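Local atomic coordinates of endo-beta-1,4-xylanase Xyn10C (Pseudomonas cellulosa, PDB entry 1GNY), a protein that cleaves internal linkages of the xylan backbone and, through its N-terminal family 15 carbohydrate-binding module, binds xylan and xylooligosaccharides. Residues 45-50 against 125-130. Sequence-based numbering, arbitrary orientation.
Sequences VFDIAR and DVQVGI. With XYP (beta-D-xylopyranose), chain B.
Phe46 has CG between its backbone N and carbonyl carbon (chi1 62°), and one face of its ring lies over Val128 CB; Gln127, CG anti to the backbone N (chi1 -178°), sends an extended chain obliquely across Val45. Val128 CB lies 4.1 Å from the centroid of the Phe46 ring, a CH-pi contact; Ile48 CD1 meets the ring edge in plane, and Ile48 CG1 touches Val128 CG2. Strands 42-48 and 126-133 run antiparallel: Phe46 pairs with Val128 and Ile48 with Val126 through two backbone hydrogen bonds each, Val128 N reaching Phe46 O at 2.9 Å. Where strand 42-48 has ended and strand 126-133 has yet to begin, Asp125 OD1 is gripped twice. Arg50 N binds its anti lone pair at 3.0 Å. Arg50 NH1 adds a salt bridge at 2.9 Å to Asp125 OD1, the guanidinium and carboxylate planes standing 86° apart. On the face carrying Val45 and Asp47, Gln127 CG packs 3.7 Å from Val45 CB. Gln127 NE2 donates a nearly straight bond to xylose O2 at 3.0 Å and another to Gln81; Arg14 holds Gln127 OE1 and Asp47 OD1, which probably steadies the amide. Phe46 and Ile48 pack on strand 139-149 of the other sheet, so the strand pair has core on one face and the xylan site on the other in this CBM15 beta-sandwich.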
loop_
_atom_site.group_PDB
_atom_site.type_symbol
_atom_site.label_atom_id
_atom_site.label_comp_id
_atom_site.label_asym_id
_atom_site.label_seq_id
_atom_site.Cartn_x
_atom_site.Cartn_y
_atom_site.Cartn_z
ATOM N N VAL A 45 -3.982 -4.958 1.175
ATOM C CA VAL A 45 -2.871 -5.088 2.123
ATOM C C VAL A 45 -2.246 -6.483 2.171
ATOM O O VAL A 45 -2.876 -7.455 1.738
ATOM C CB VAL A 45 -3.319 -4.736 3.585
ATOM C CG1 VAL A 45 -3.762 -3.249 3.730
ATOM C CG2 VAL A 45 -4.364 -5.666 4.096
ATOM N N PHE A 46 -1.035 -6.535 2.731
ATOM C CA PHE A 46 -0.314 -7.772 3.004
ATOM C C PHE A 46 0.470 -7.522 4.287
ATOM O O PHE A 46 0.596 -6.381 4.757
ATOM C CB PHE A 46 0.627 -8.152 1.848
ATOM C CG PHE A 46 1.702 -7.130 1.594
ATOM C CD1 PHE A 46 1.443 -6.033 0.784
ATOM C CD2 PHE A 46 2.949 -7.228 2.226
ATOM C CE1 PHE A 46 2.413 -5.054 0.587
ATOM C CE2 PHE A 46 3.914 -6.245 2.023
ATOM C CZ PHE A 46 3.638 -5.161 1.227
ATOM N N ASP A 47 1.052 -8.585 4.823
ATOM C CA ASP A 47 1.840 -8.451 6.038
ATOM C C ASP A 47 3.324 -8.691 5.821
ATOM O O ASP A 47 3.724 -9.598 5.089
ATOM C CB ASP A 47 1.405 -9.460 7.095
ATOM C CG ASP A 47 -0.002 -9.292 7.512
ATOM O OD1 ASP A 47 -0.501 -8.137 7.589
ATOM O OD2 ASP A 47 -0.685 -10.282 7.818
ATOM N N ILE A 48 4.133 -7.868 6.456
ATOM C CA ILE A 48 5.553 -8.116 6.602
ATOM C C ILE A 48 5.668 -8.839 7.946
ATOM O O ILE A 48 5.304 -8.318 9.013
ATOM C CB ILE A 48 6.395 -6.837 6.570
ATOM C CG1 ILE A 48 6.390 -6.207 5.168
ATOM C CG2 ILE A 48 7.879 -7.112 7.012
ATOM C CD1 ILE A 48 6.982 -7.060 4.017
ATOM N N ALA A 49 6.231 -10.044 7.892
ATOM C CA ALA A 49 6.417 -10.828 9.111
ATOM C C ALA A 49 7.439 -10.245 10.091
ATOM O O ALA A 49 8.576 -9.881 9.715
ATOM C CB ALA A 49 6.841 -12.267 8.737
ATOM N N ARG A 50 7.039 -10.210 11.357
ATOM C CA ARG A 50 7.935 -9.776 12.407
ATOM C C ARG A 50 9.182 -10.669 12.521
ATOM O O ARG A 50 9.176 -11.861 12.105
ATOM C CB ARG A 50 7.215 -9.764 13.746
ATOM C CG ARG A 50 6.518 -11.091 14.051
ATOM C CD ARG A 50 6.088 -11.173 15.480
ATOM N NE ARG A 50 5.113 -12.131 15.921
ATOM C CZ ARG A 50 4.074 -12.662 15.281
ATOM N NH1 ARG A 50 3.926 -12.955 13.970
ATOM N NH2 ARG A 50 3.202 -13.111 16.142
ATOM N N ASP A 125 3.520 -8.090 13.596
ATOM C CA ASP A 125 3.624 -8.071 12.145
ATOM C C ASP A 125 3.210 -6.641 11.759
ATOM O O ASP A 125 2.512 -5.953 12.514
ATOM C CB ASP A 125 2.655 -9.036 11.482
ATOM C CG ASP A 125 2.975 -10.506 11.738
ATOM O OD1 ASP A 125 4.163 -10.874 11.893
ATOM O OD2 ASP A 125 2.055 -11.383 11.732
ATOM N N VAL A 126 3.668 -6.224 10.596
ATOM C CA VAL A 126 3.339 -4.886 10.068
ATOM C C VAL A 126 2.470 -5.082 8.830
ATOM O O VAL A 126 2.879 -5.762 7.867
ATOM C CB VAL A 126 4.594 -4.093 9.763
ATOM C CG1 VAL A 126 4.285 -2.777 9.044
ATOM C CG2 VAL A 126 5.310 -3.786 11.060
ATOM N N GLN A 127 1.301 -4.443 8.861
ATOM C CA GLN A 127 0.374 -4.443 7.730
ATOM C C GLN A 127 0.717 -3.304 6.808
ATOM O O GLN A 127 0.778 -2.159 7.267
ATOM C CB GLN A 127 -1.069 -4.311 8.190
ATOM C CG GLN A 127 -2.128 -4.340 7.086
ATOM C CD GLN A 127 -3.527 -4.401 7.670
ATOM O OE1 GLN A 127 -4.061 -5.504 7.863
ATOM N NE2 GLN A 127 -4.134 -3.234 7.900
ATOM N N VAL A 128 0.941 -3.618 5.540
ATOM C CA VAL A 128 1.335 -2.637 4.520
ATOM C C VAL A 128 0.344 -2.689 3.369
ATOM O O VAL A 128 -0.122 -3.773 2.994
ATOM C CB VAL A 128 2.780 -2.925 3.973
ATOM C CG1 VAL A 128 3.192 -1.879 2.913
ATOM C CG2 VAL A 128 3.787 -2.987 5.102
ATOM N N GLY A 129 -0.009 -1.553 2.793
ATOM C CA GLY A 129 -0.883 -1.585 1.635
ATOM C C GLY A 129 -1.072 -0.266 0.940
ATOM O O GLY A 129 -0.244 0.640 1.150
ATOM N N ILE A 130 -2.091 -0.217 0.097
ATOM C CA ILE A 130 -2.475 1.001 -0.650
ATOM C C ILE A 130 -3.984 1.128 -0.610
ATOM O O ILE A 130 -4.698 0.131 -0.727
ATOM C CB ILE A 130 -1.893 0.990 -2.105
ATOM C CG1 ILE A 130 -2.022 2.378 -2.757
ATOM C CG2 ILE A 130 -2.465 -0.147 -2.925
ATOM C CD1 ILE A 130 -1.285 2.478 -4.124
HETATM C C1 XYP B . -8.668 -2.756 10.416
HETATM C C2 XYP B . -7.875 -2.310 9.198
HETATM C C3 XYP B . -6.958 -1.140 9.545
HETATM C C4 XYP B . -7.725 -0.065 10.321
HETATM C C5 XYP B . -8.466 -0.724 11.467
HETATM O O2 XYP B . -7.064 -3.381 8.723
HETATM O O3 XYP B . -6.401 -0.581 8.365
HETATM O O4 XYP B . -6.784 0.853 10.831
HETATM O O5 XYP B . -9.340 -1.734 11.011
#